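Local coordinates for competence damage-inducible protein A (Klebsiella pneumoniae subsp. pneumoniae MGH 78578, PDB 5V01) that is of unknown function but belongs to the CinA family, some members of which hydrolyse the amide of nicotinamide mononucleotide, at residues Leu33-Ser38 with Gly42-Ala47; Thr60-Phe65 with Asn72-Arg77; Ala105-Ala110 with Ala163-Lys168; Thr128-Trp133 with Thr139-Met144. All blocks are in the same frame, centred on the assembly; numbering follows the deposited sequence.

Interaction 1. Residues Leu33-Ser38 with Gly42-Ala47; sequences LTTAES and GNLAAA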
loop_
_atom_site.group_PDB
_atom_site.type_symbol
_atom_site.label_atom_id
_atom_site.label_comp_id
_atom_site.label_asym_id
_atom_site.label_seq_id
_atom_site.Cartn_x
_atom_site.Cartn_y
_atom_site.Cartn_z
ATOM N N LEU A 33 -6.151 4.183 12.170
ATOM C CA LEU A 33 -4.929 4.639 11.522
ATOM C C LEU A 33 -5.080 4.504 10.007
ATOM O O LEU A 33 -5.707 3.557 9.529
ATOM C CB LEU A 33 -3.794 3.726 11.995
ATOM C CG LEU A 33 -2.410 3.906 11.391
ATOM C CD1 LEU A 33 -1.801 5.270 11.732
ATOM C CD2 LEU A 33 -1.507 2.775 11.886
ATOM N N THR A 34 -4.428 5.397 9.265
ATOM C CA THR A 34 -4.333 5.326 7.796
ATOM C C THR A 34 -2.917 5.735 7.401
ATOM O O THR A 34 -2.199 6.381 8.179
ATOM C CB THR A 34 -5.381 6.211 7.135
ATOM O OG1 THR A 34 -5.399 5.971 5.750
ATOM C CG2 THR A 34 -5.140 7.665 7.362
ATOM N N THR A 35 -2.505 5.325 6.206
ATOM C CA THR A 35 -1.136 5.540 5.751
ATOM C C THR A 35 -1.052 6.004 4.318
ATOM O O THR A 35 -1.842 5.572 3.461
ATOM C CB THR A 35 -0.277 4.268 5.896
ATOM O OG1 THR A 35 -0.836 3.190 5.140
ATOM C CG2 THR A 35 -0.105 3.876 7.332
ATOM N N ALA A 36 -0.048 6.836 4.050
ATOM C CA ALA A 36 0.287 7.274 2.689
ATOM C C ALA A 36 1.791 7.124 2.514
ATOM O O ALA A 36 2.570 7.653 3.298
ATOM C CB ALA A 36 -0.133 8.721 2.442
ATOM N N GLU A 37 2.195 6.394 1.480
ATOM C CA GLU A 37 3.589 6.054 1.247
ATOM C C GLU A 37 4.012 6.410 -0.152
ATOM O O GLU A 37 3.197 6.466 -1.072
ATOM C CB GLU A 37 3.746 4.529 1.395
ATOM C CG GLU A 37 3.476 4.000 2.783
ATOM C CD GLU A 37 3.585 2.483 2.822
ATOM O OE1 GLU A 37 4.720 1.953 2.717
ATOM O OE2 GLU A 37 2.538 1.839 2.993
ATOM N N SER A 38 5.305 6.608 -0.308
ATOM C CA SER A 38 5.923 6.770 -1.607
ATOM C C SER A 38 7.076 5.754 -1.696
ATOM O O SER A 38 6.844 4.603 -2.057
ATOM C CB SER A 38 6.302 8.235 -1.794
ATOM O OG SER A 38 6.853 8.477 -3.070
ATOM N N GLY A 42 4.372 0.645 0.047
ATOM C CA GLY A 42 3.314 -0.217 0.565
ATOM C C GLY A 42 3.765 -1.140 1.679
ATOM O O GLY A 42 2.945 -1.842 2.251
ATOM N N ASN A 43 5.067 -1.130 1.999
ATOM C CA ASN A 43 5.562 -1.974 3.100
ATOM C C ASN A 43 5.051 -1.550 4.470
ATOM O O ASN A 43 4.935 -2.370 5.379
ATOM C CB ASN A 43 7.084 -2.028 3.082
ATOM C CG ASN A 43 7.608 -2.850 1.948
ATOM O OD1 ASN A 43 7.411 -4.049 1.936
ATOM N ND2 ASN A 43 8.226 -2.204 0.961
ATOM N N LEU A 44 4.726 -0.260 4.638
ATOM C CA LEU A 44 4.111 0.159 5.915
ATOM C C LEU A 44 2.695 -0.390 6.073
ATOM O O LEU A 44 2.353 -1.017 7.095
ATOM C CB LEU A 44 4.150 1.679 6.059
ATOM C CG LEU A 44 3.558 2.227 7.359
ATOM C CD1 LEU A 44 4.217 1.692 8.639
ATOM C CD2 LEU A 44 3.590 3.739 7.380
ATOM N N ALA A 45 1.879 -0.220 5.026
ATOM C CA ALA A 45 0.554 -0.844 4.987
ATOM C C ALA A 45 0.703 -2.352 5.214
ATOM O O ALA A 45 -0.092 -2.935 5.930
ATOM C CB ALA A 45 -0.153 -0.548 3.651
ATOM N N ALA A 46 1.694 -2.970 4.561
ATOM C CA ALA A 46 1.826 -4.425 4.618
ATOM C C ALA A 46 2.094 -4.897 6.047
ATOM O O ALA A 46 1.568 -5.917 6.471
ATOM C CB ALA A 46 2.904 -4.916 3.671
ATOM N N ALA A 47 2.893 -4.142 6.789
ATOM C CA ALA A 47 3.114 -4.463 8.187
ATOM C C ALA A 47 1.818 -4.424 8.986
ATOM O O ALA A 47 1.519 -5.309 9.802
ATOM C CB ALA A 47 4.146 -3.533 8.787
#
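The carboxylate of Glu37 is the flat group here, and the backbone of Gly42-Ala45 wraps around it. Over one face sits Leu44 CB, 3.4 Å from Glu37 CD, and on this same side are the amides of Leu44 and Ala45, which come in from above the carboxylate plane, 37° out of it, rather than at its edge. The opposite side is approached by Gly42, whose N makes a weak bond to Glu37 OE1 (3.0 Å, bent to 136°). Leu44 N gives a much straighter bond to OE1 of Glu37 (2.9 Å), and Ala45 N one to OE2 of Glu37 at 3.0 Å. OE1 also accepts a hydrogen bond from Thr40 in the intervening loop, so rotation of the group is fixed from several directions. A roughly extended Glu37 chain carries the acid from the strand end to the helix start. Behind it the contact turns apolar: Thr35 CG2 reaches Leu44 CD2 at 3.7 Å. The rotamer that sets this methyl anti to the carbonyl carbon also places Thr35 OG1 beside Ala45 CB, with Tyr58 as its hydrogen-bond partner. The short axes of strand 33-37 and helix 43-47 run nearly antiparallel, at 154°, and come within 8.5 Å. With Gly42 at the N-cap position, the acid on the strand tip holds the first turn of the helix, in the strand-turn-helix half of a beta-alpha-beta crossover that joins strands 33-37 and 58-64 of the sheet.

Interaction 2. Residues Thr60-Phe65 with Asn72-Arg77; sequences TGVVTF and NVLQVR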
loop_
_atom_site.group_PDB
_atom_site.type_symbol
_atom_site.label_atom_id
_atom_site.label_comp_id
_atom_site.label_asym_id
_atom_site.label_seq_id
_atom_site.Cartn_x
_atom_site.Cartn_y
_atom_site.Cartn_z
ATOM N N THR A 60 -7.408 1.726 5.298
ATOM C CA THR A 60 -7.013 2.395 4.070
ATOM C C THR A 60 -5.539 2.780 4.057
ATOM O O THR A 60 -5.056 3.440 4.979
ATOM C CB THR A 60 -7.871 3.652 3.869
ATOM O OG1 THR A 60 -9.255 3.279 3.797
ATOM C CG2 THR A 60 -7.499 4.418 2.590
ATOM N N GLY A 61 -4.855 2.405 2.989
ATOM C CA GLY A 61 -3.532 2.891 2.690
ATOM C C GLY A 61 -3.427 3.248 1.228
ATOM O O GLY A 61 -4.079 2.643 0.389
ATOM N N VAL A 62 -2.555 4.190 0.926
ATOM C CA VAL A 62 -2.207 4.481 -0.448
ATOM C C VAL A 62 -0.715 4.480 -0.668
ATOM O O VAL A 62 0.068 4.743 0.260
ATOM C CB VAL A 62 -2.817 5.802 -0.969
ATOM C CG1 VAL A 62 -4.324 5.807 -0.775
ATOM C CG2 VAL A 62 -2.192 7.029 -0.299
ATOM N N VAL A 63 -0.337 4.184 -1.914
ATOM C CA VAL A 63 1.023 4.285 -2.400
ATOM C C VAL A 63 0.958 5.247 -3.577
ATOM O O VAL A 63 0.281 4.989 -4.569
ATOM C CB VAL A 63 1.561 2.916 -2.833
ATOM C CG1 VAL A 63 2.975 3.049 -3.363
ATOM C CG2 VAL A 63 1.511 1.978 -1.665
ATOM N N THR A 64 1.648 6.381 -3.431
ATOM C CA THR A 64 1.642 7.468 -4.431
ATOM C C THR A 64 3.096 7.742 -4.758
ATOM O O THR A 64 3.762 8.502 -4.055
ATOM C CB THR A 64 0.942 8.727 -3.888
ATOM O OG1 THR A 64 1.506 9.101 -2.634
ATOM C CG2 THR A 64 -0.539 8.475 -3.707
ATOM N N PHE A 65 3.618 7.039 -5.765
ATOM C CA PHE A 65 5.072 6.935 -6.006
ATOM C C PHE A 65 5.690 8.124 -6.753
ATOM O O PHE A 65 6.904 8.279 -6.744
ATOM C CB PHE A 65 5.365 5.594 -6.702
ATOM C CG PHE A 65 6.758 5.090 -6.523
ATOM C CD1 PHE A 65 7.122 4.491 -5.326
ATOM C CD2 PHE A 65 7.699 5.168 -7.557
ATOM C CE1 PHE A 65 8.403 4.007 -5.140
ATOM C CE2 PHE A 65 8.983 4.683 -7.374
ATOM C CZ PHE A 65 9.332 4.099 -6.160
ATOM N N ASN A 72 -2.921 13.789 -7.534
ATOM C CA ASN A 72 -4.178 13.143 -7.941
ATOM C C ASN A 72 -4.921 12.500 -6.754
ATOM O O ASN A 72 -6.102 12.715 -6.531
ATOM C CB ASN A 72 -3.860 12.084 -9.020
ATOM C CG ASN A 72 -5.080 11.360 -9.529
ATOM O OD1 ASN A 72 -6.133 11.970 -9.705
ATOM N ND2 ASN A 72 -4.949 10.037 -9.748
ATOM N N VAL A 73 -4.189 11.700 -5.986
ATOM C CA VAL A 73 -4.800 10.886 -4.947
ATOM C C VAL A 73 -4.967 11.640 -3.620
ATOM O O VAL A 73 -5.927 11.428 -2.895
ATOM C CB VAL A 73 -3.977 9.592 -4.734
ATOM C CG1 VAL A 73 -4.580 8.740 -3.619
ATOM C CG2 VAL A 73 -3.901 8.810 -6.034
ATOM N N LEU A 74 -4.002 12.505 -3.318
ATOM C CA LEU A 74 -3.921 13.156 -2.000
ATOM C C LEU A 74 -4.081 14.669 -1.996
ATOM O O LEU A 74 -4.023 15.279 -0.923
ATOM C CB LEU A 74 -2.613 12.764 -1.312
ATOM C CG LEU A 74 -2.449 11.263 -1.039
ATOM C CD1 LEU A 74 -1.038 11.014 -0.552
ATOM C CD2 LEU A 74 -3.502 10.775 -0.060
ATOM N N GLN A 75 -4.310 15.261 -3.167
ATOM C CA GLN A 75 -4.499 16.716 -3.332
ATOM C C GLN A 75 -3.297 17.500 -2.822
ATOM O O GLN A 75 -3.418 18.652 -2.419
ATOM C CB GLN A 75 -5.795 17.218 -2.697
ATOM C CG GLN A 75 -7.052 16.606 -3.274
ATOM C CD GLN A 75 -7.329 15.235 -2.728
ATOM O OE1 GLN A 75 -7.244 15.009 -1.517
ATOM N NE2 GLN A 75 -7.639 14.294 -3.617
ATOM N N VAL A 76 -2.104 16.920 -2.917
ATOM C CA VAL A 76 -0.884 17.684 -2.615
ATOM C C VAL A 76 -0.830 18.798 -3.660
ATOM O O VAL A 76 -1.064 18.570 -4.838
ATOM C CB VAL A 76 0.372 16.783 -2.631
ATOM C CG1 VAL A 76 1.636 17.612 -2.466
ATOM C CG2 VAL A 76 0.291 15.718 -1.532
ATOM N N ARG A 77 -0.519 20.007 -3.206
ATOM C CA ARG A 77 -0.478 21.174 -4.099
ATOM C C ARG A 77 0.689 21.099 -5.059
ATOM O O ARG A 77 1.818 20.820 -4.660
ATOM C CB ARG A 77 -0.327 22.459 -3.310
ATOM C CG ARG A 77 -1.474 22.759 -2.401
ATOM C CD ARG A 77 -1.130 24.048 -1.674
ATOM N NE ARG A 77 -2.217 24.476 -0.813
ATOM C CZ ARG A 77 -2.147 25.507 0.031
ATOM N NH1 ARG A 77 -1.036 26.215 0.122
ATOM N NH2 ARG A 77 -3.201 25.825 0.760
#
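Val62 and Thr64 face Val73 and Leu74 where helix 67-74, in an outer layer of the alpha-beta-alpha sandwich, lies on strand 58-64 of its central sheet. The tight part is a cluster of four side chains, apolar but for the hydroxyl of Thr64. Thr64 CG2 presses on Val73 CB at 3.8 Å, crossing it at a slant. Two residues earlier on the strand, Val62 divides its two methyls: CG1 meets Val73 CG1 at 4.1 Å and CG2 meets Leu74 CD2 at 4.0 Å, tip to tip in both cases. Because Val73 CG1 lies anti to its own backbone N (chi1 178°), that methyl can touch Val62 and Thr64 together. Ile99 and Met95 of helix 89-103 close over the strand residues beside it.

The Gln75-Arg77 end is loose. Past Leu74 the chain leaves helical geometry at Gln75, whose phi is positive, and Gln75 and Arg77 are exposed and well apart from the strand. The sheet edge, by contrast, is covered by the second subunit: residues 61-63 pair antiparallel with one of its strands, and its Thr60 packs on Val73. The polar end of Thr64 has a weak hydrogen bond to Glu37 O, while its OG1 still rests 3.8 Å from Leu74 CD1.

Interaction 3. Residues Ala105-Ala110 with Ala163-Lys168; sequences ADIAIA and AALSEK. With NA (sodium ion), chain E.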
loop_
_atom_site.group_PDB
_atom_site.type_symbol
_atom_site.label_atom_id
_atom_site.label_comp_id
_atom_site.label_asym_id
_atom_site.label_seq_id
_atom_site.Cartn_x
_atom_site.Cartn_y
_atom_site.Cartn_z
ATOM N N ALA A 105 -9.916 8.825 9.186
ATOM C CA ALA A 105 -9.198 8.197 10.277
ATOM C C ALA A 105 -8.876 9.212 11.374
ATOM O O ALA A 105 -9.054 10.413 11.213
ATOM C CB ALA A 105 -7.913 7.584 9.740
ATOM N N ASP A 106 -8.411 8.695 12.501
ATOM C CA ASP A 106 -7.943 9.530 13.607
ATOM C C ASP A 106 -6.463 9.908 13.482
ATOM O O ASP A 106 -6.046 11.000 13.919
ATOM C CB ASP A 106 -8.161 8.792 14.923
ATOM C CG ASP A 106 -9.603 8.422 15.139
ATOM O OD1 ASP A 106 -10.361 9.338 15.490
ATOM O OD2 ASP A 106 -9.972 7.226 14.986
ATOM N N ILE A 107 -5.666 8.984 12.944
ATOM C CA ILE A 107 -4.229 9.162 12.812
ATOM C C ILE A 107 -3.802 8.801 11.403
ATOM O O ILE A 107 -4.225 7.772 10.880
ATOM C CB ILE A 107 -3.439 8.298 13.819
ATOM C CG1 ILE A 107 -3.818 8.689 15.262
ATOM C CG2 ILE A 107 -1.935 8.432 13.601
ATOM C CD1 ILE A 107 -3.588 7.605 16.282
ATOM N N ALA A 108 -2.959 9.641 10.810
ATOM C CA ALA A 108 -2.368 9.388 9.489
ATOM C C ALA A 108 -0.850 9.450 9.610
ATOM O O ALA A 108 -0.299 10.332 10.267
ATOM C CB ALA A 108 -2.861 10.410 8.456
ATOM N N ILE A 109 -0.182 8.498 8.988
ATOM C CA ILE A 109 1.263 8.551 8.778
ATOM C C ILE A 109 1.523 8.732 7.307
ATOM O O ILE A 109 0.955 7.992 6.488
ATOM C CB ILE A 109 1.977 7.302 9.288
ATOM C CG1 ILE A 109 1.713 7.123 10.780
ATOM C CG2 ILE A 109 3.452 7.390 8.978
ATOM C CD1 ILE A 109 2.251 5.853 11.375
ATOM N N ALA A 110 2.376 9.706 6.983
ATOM C CA ALA A 110 2.936 9.838 5.637
ATOM C C ALA A 110 4.441 9.700 5.694
ATOM O O ALA A 110 5.059 10.197 6.615
ATOM C CB ALA A 110 2.544 11.161 4.993
ATOM N N ALA A 163 7.691 2.525 15.339
ATOM C CA ALA A 163 8.250 2.718 16.683
ATOM C C ALA A 163 7.865 4.101 17.200
ATOM O O ALA A 163 7.469 4.255 18.363
ATOM C CB ALA A 163 9.751 2.538 16.675
ATOM N N ALA A 164 7.958 5.108 16.336
ATOM C CA ALA A 164 7.576 6.469 16.749
ATOM C C ALA A 164 6.073 6.559 17.034
ATOM O O ALA A 164 5.621 7.194 17.990
ATOM C CB ALA A 164 7.982 7.477 15.699
ATOM N N LEU A 165 5.267 5.895 16.192
ATOM C CA LEU A 165 3.832 5.840 16.436
ATOM C C LEU A 165 3.528 5.193 17.796
ATOM O O LEU A 165 2.680 5.692 18.531
ATOM C CB LEU A 165 3.138 5.047 15.335
ATOM C CG LEU A 165 1.626 4.858 15.542
ATOM C CD1 LEU A 165 0.898 6.199 15.561
ATOM C CD2 LEU A 165 1.030 3.919 14.503
ATOM N N SER A 166 4.222 4.091 18.117
ATOM C CA SER A 166 4.031 3.382 19.399
ATOM C C SER A 166 4.273 4.297 20.604
ATOM O O SER A 166 3.484 4.303 21.577
ATOM C CB SER A 166 4.879 2.087 19.474
ATOM O OG SER A 166 6.256 2.274 19.818
ATOM N N GLU A 167 5.332 5.097 20.495
ATOM C CA GLU A 167 5.667 6.098 21.495
ATOM C C GLU A 167 4.597 7.167 21.606
ATOM O O GLU A 167 4.147 7.501 22.703
ATOM C CB GLU A 167 7.054 6.683 21.226
ATOM C CG GLU A 167 7.675 7.506 22.339
ATOM C CD GLU A 167 7.111 8.890 22.504
ATOM O OE1 GLU A 167 6.442 9.432 21.598
ATOM O OE2 GLU A 167 7.344 9.446 23.592
ATOM N N LYS A 168 4.162 7.684 20.455
ATOM C CA LYS A 168 3.157 8.726 20.454
ATOM C C LYS A 168 1.824 8.285 21.018
ATOM O O LYS A 168 1.180 9.050 21.744
ATOM C CB LYS A 168 2.995 9.350 19.069
ATOM C CG LYS A 168 4.236 10.118 18.634
ATOM C CD LYS A 168 4.235 10.505 17.166
ATOM C CE LYS A 168 5.622 10.844 16.629
ATOM N NZ LYS A 168 6.217 11.971 17.357
HETATM NA NA NA E . 2.238 2.751 22.683
HETATM O O HOH W 1 1.522 1.466 20.745
HETATM O O HOH W 2 2.063 0.360 24.081
#
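The backbones of strand 107-110 and helix 163-168 stay well separated, their nearest CA atoms being those of Ile109 and Leu165 at 8.5 Å, so the contact is made entirely by side chains spanning that gap. Leu165 carries it from the helix. Its CG stands anti to the backbone N (chi1 177°), which sends the forked end toward the strand, where the two methyls part: CD1 meets Ile107 CG2 at 4.1 Å, and CD2 meets Ile109 CD1 at 3.9 Å. Ile109 also touches the stem, with its CD1 4.1 Å from Leu165 CB. The two isoleucines offer different branches, Ile107 its short methyl and Ile109 the tip of an extended chain (chi2 174°). Being two residues apart, they lie on one face of the strand, and the leucine fork fits against both. Strand 107-113 is the central strand of the five-stranded mixed sheet, and helix 150-169 packs across this face of it in the alpha-beta-alpha sandwich; Leu33 from the next strand, Leu26 and Val22 from helix 15-29, and Trp172 near the C terminus fill in around the three residues. One turn beyond, Lys168 makes a salt bridge with Glu140 and a cation-pi contact with Trp133. On the flank of the helix, toward its C-terminal end, a sodium ion takes the carbonyl oxygen of Ser166 as a ligand, Ser166 O lying 2.3 Å from the ion, together with two waters.

Interaction 4. Residues Thr128-Trp133 with Thr139-Met144; sequences TVWFAW and TETKRM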
loop_
_atom_site.group_PDB
_atom_site.type_symbol
_atom_site.label_atom_id
_atom_site.label_comp_id
_atom_site.label_asym_id
_atom_site.label_seq_id
_atom_site.Cartn_x
_atom_site.Cartn_y
_atom_site.Cartn_z
ATOM N N THR A 128 17.652 9.769 2.874
ATOM C CA THR A 128 16.882 10.805 3.541
ATOM C C THR A 128 15.392 10.514 3.434
ATOM O O THR A 128 14.872 10.353 2.337
ATOM C CB THR A 128 17.128 12.179 2.923
ATOM O OG1 THR A 128 18.536 12.474 2.908
ATOM C CG2 THR A 128 16.374 13.265 3.704
ATOM N N VAL A 129 14.714 10.468 4.579
ATOM C CA VAL A 129 13.288 10.142 4.628
ATOM C C VAL A 129 12.577 11.104 5.577
ATOM O O VAL A 129 13.035 11.296 6.719
ATOM C CB VAL A 129 13.036 8.688 5.078
ATOM C CG1 VAL A 129 11.538 8.376 5.029
ATOM C CG2 VAL A 129 13.826 7.692 4.236
ATOM N N TRP A 130 11.504 11.724 5.092
ATOM C CA TRP A 130 10.607 12.542 5.887
ATOM C C TRP A 130 9.382 11.754 6.347
ATOM O O TRP A 130 8.822 10.955 5.584
ATOM C CB TRP A 130 10.154 13.792 5.120
ATOM C CG TRP A 130 11.111 14.950 5.181
ATOM C CD1 TRP A 130 12.044 15.307 4.240
ATOM C CD2 TRP A 130 11.205 15.911 6.228
ATOM N NE1 TRP A 130 12.725 16.423 4.649
ATOM C CE2 TRP A 130 12.226 16.828 5.861
ATOM C CE3 TRP A 130 10.521 16.103 7.431
ATOM C CZ2 TRP A 130 12.583 17.918 6.668
ATOM C CZ3 TRP A 130 10.893 17.180 8.238
ATOM C CH2 TRP A 130 11.903 18.075 7.844
ATOM N N PHE A 131 8.979 12.013 7.580
ATOM C CA PHE A 131 7.845 11.395 8.223
ATOM C C PHE A 131 6.899 12.458 8.717
ATOM O O PHE A 131 7.378 13.502 9.221
ATOM C CB PHE A 131 8.311 10.596 9.455
ATOM C CG PHE A 131 9.233 9.452 9.126
ATOM C CD1 PHE A 131 10.578 9.669 8.944
ATOM C CD2 PHE A 131 8.728 8.154 8.966
ATOM C CE1 PHE A 131 11.423 8.631 8.610
ATOM C CE2 PHE A 131 9.571 7.111 8.636
ATOM C CZ PHE A 131 10.920 7.333 8.472
ATOM N N ALA A 132 5.600 12.189 8.649
ATOM C CA ALA A 132 4.569 12.971 9.335
ATOM C C ALA A 132 3.636 12.046 10.092
ATOM O O ALA A 132 3.222 11.013 9.537
ATOM C CB ALA A 132 3.771 13.795 8.351
ATOM N N TRP A 133 3.320 12.393 11.337
ATOM C CA TRP A 133 2.310 11.702 12.123
ATOM C C TRP A 133 1.273 12.767 12.448
ATOM O O TRP A 133 1.597 13.781 13.094
ATOM C CB TRP A 133 2.885 11.083 13.407
ATOM C CG TRP A 133 3.995 10.137 13.214
ATOM C CD1 TRP A 133 3.918 8.746 13.251
ATOM C CD2 TRP A 133 5.378 10.447 13.037
ATOM N NE1 TRP A 133 5.157 8.211 13.083
ATOM C CE2 TRP A 133 6.072 9.218 12.939
ATOM C CE3 TRP A 133 6.116 11.643 12.989
ATOM C CZ2 TRP A 133 7.458 9.152 12.769
ATOM C CZ3 TRP A 133 7.482 11.567 12.821
ATOM C CH2 TRP A 133 8.143 10.341 12.727
ATOM N N THR A 139 -0.124 17.667 13.628
ATOM C CA THR A 139 0.937 17.006 12.824
ATOM C C THR A 139 2.340 17.336 13.313
ATOM O O THR A 139 2.687 18.509 13.497
ATOM C CB THR A 139 0.855 17.361 11.318
ATOM O OG1 THR A 139 -0.442 17.019 10.830
ATOM C CG2 THR A 139 1.898 16.587 10.480
ATOM N N GLU A 140 3.118 16.296 13.555
ATOM C CA GLU A 140 4.530 16.403 13.838
ATOM C C GLU A 140 5.295 15.763 12.702
ATOM O O GLU A 140 4.822 14.771 12.109
ATOM C CB GLU A 140 4.870 15.659 15.135
ATOM C CG GLU A 140 4.342 16.303 16.394
ATOM C CD GLU A 140 4.147 15.347 17.568
ATOM O OE1 GLU A 140 4.600 14.176 17.546
ATOM O OE2 GLU A 140 3.523 15.795 18.550
ATOM N N THR A 141 6.479 16.281 12.418
ATOM C CA THR A 141 7.307 15.762 11.349
ATOM C C THR A 141 8.712 15.467 11.830
ATOM O O THR A 141 9.162 16.001 12.846
ATOM C CB THR A 141 7.397 16.749 10.175
ATOM O OG1 THR A 141 8.048 17.951 10.643
ATOM C CG2 THR A 141 6.014 17.041 9.620
ATOM N N LYS A 142 9.416 14.640 11.072
ATOM C CA LYS A 142 10.799 14.283 11.373
ATOM C C LYS A 142 11.530 13.879 10.121
ATOM O O LYS A 142 11.002 13.102 9.323
ATOM C CB LYS A 142 10.850 13.111 12.363
ATOM C CG LYS A 142 12.242 12.609 12.735
ATOM C CD LYS A 142 12.841 13.464 13.831
ATOM C CE LYS A 142 14.045 12.798 14.464
ATOM N NZ LYS A 142 15.307 13.235 13.823
ATOM N N ARG A 143 12.740 14.404 9.950
ATOM C CA ARG A 143 13.656 13.993 8.889
ATOM C C ARG A 143 14.679 13.031 9.464
ATOM O O ARG A 143 15.296 13.323 10.495
ATOM C CB ARG A 143 14.374 15.211 8.316
ATOM C CG ARG A 143 15.377 14.905 7.214
ATOM C CD ARG A 143 16.113 16.171 6.780
ATOM N NE ARG A 143 17.011 15.951 5.649
ATOM C CZ ARG A 143 18.225 15.407 5.742
ATOM N NH1 ARG A 143 18.688 15.026 6.927
ATOM N NH2 ARG A 143 18.977 15.242 4.649
ATOM N N MET A 144 14.850 11.891 8.797
ATOM C CA MET A 144 15.854 10.878 9.177
ATOM C C MET A 144 16.788 10.635 7.998
ATOM O O MET A 144 16.406 10.870 6.848
ATOM C CB MET A 144 15.184 9.554 9.575
ATOM C CG MET A 144 14.294 9.627 10.802
ATOM S SD MET A 144 15.231 9.948 12.292
ATOM C CE MET A 144 16.043 8.375 12.580
HETATM O O HOH W 3 15.138 17.462 3.299
#
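Six backbone hydrogen bonds tie Val129, Phe131 and Trp133 to Met144, Lys142 and Glu140, each residue giving its N-H and accepting through its O. The straightest, Met144 N to Val129 O, measures 2.8 Å at 172°; its companion, Val129 N to Met144 O, is 2.9 Å. The short strand axes approach to 4.7 Å at 164°, the geometry of a regular antiparallel hairpin. Between these pairs, Trp130 with Arg143 and Ala132 with Thr141 are the non-hydrogen-bonded ones. On their face, Arg143 CB sits over the centre of the Trp130 six-membered ring, a CH-pi contact 3.6 Å from the centroid and only 10° off the normal. In the conformer given, one of two, the extended arginine chain follows the indole, and the guanidinium plane stands steeply to the ring. A water accepts from Trp130 NE1 at 3.0 Å and, weakly, from Arg143 NE. Thr128 CG2 covers one face of the guanidinium, 3.5 Å from Arg143 CZ. On the other face of the sheet, Lys142 CB lies in the plane of the Trp133 ring at its edge, 3.7 Å from Trp133 CZ3, and Met144 CG touches Phe131 CE1. The face of Val129, Phe131 and Trp133 packs against helix 150-169, where Tyr160 meets Phe131 edge to face and Ala161 O accepts from Trp133 NE1. Helix 89-103 borders Trp130, Ala132 and Thr141 on the opposite face, while strand 128-135 pairs on its far side with strand 107-113.

All four contacts bear on one mixed sheet, ordered 58-64, 33-37, 107-113, 128-135, 138-145. Interactions 1, 2 and 3 follow in series along the chain, and interaction 4 is nested within the loop that interaction 3 closes. Centres of interactions 1 and 2, 1 and 3, and 3 and 4 are each about 11 Å apart, and those pairs touch; interactions 2 and 4 lie about 17 Å apart, centre to centre, without touching. Interactions 1 and 3 place helices on one face of the sheet, interaction 2 on the other. Interactions 1 and 2 also reach the second subunit, so the 58-64 side forms the interface within the two-chain assembly, where the sheet runs on, while the hairpin ends the sheet within the chain.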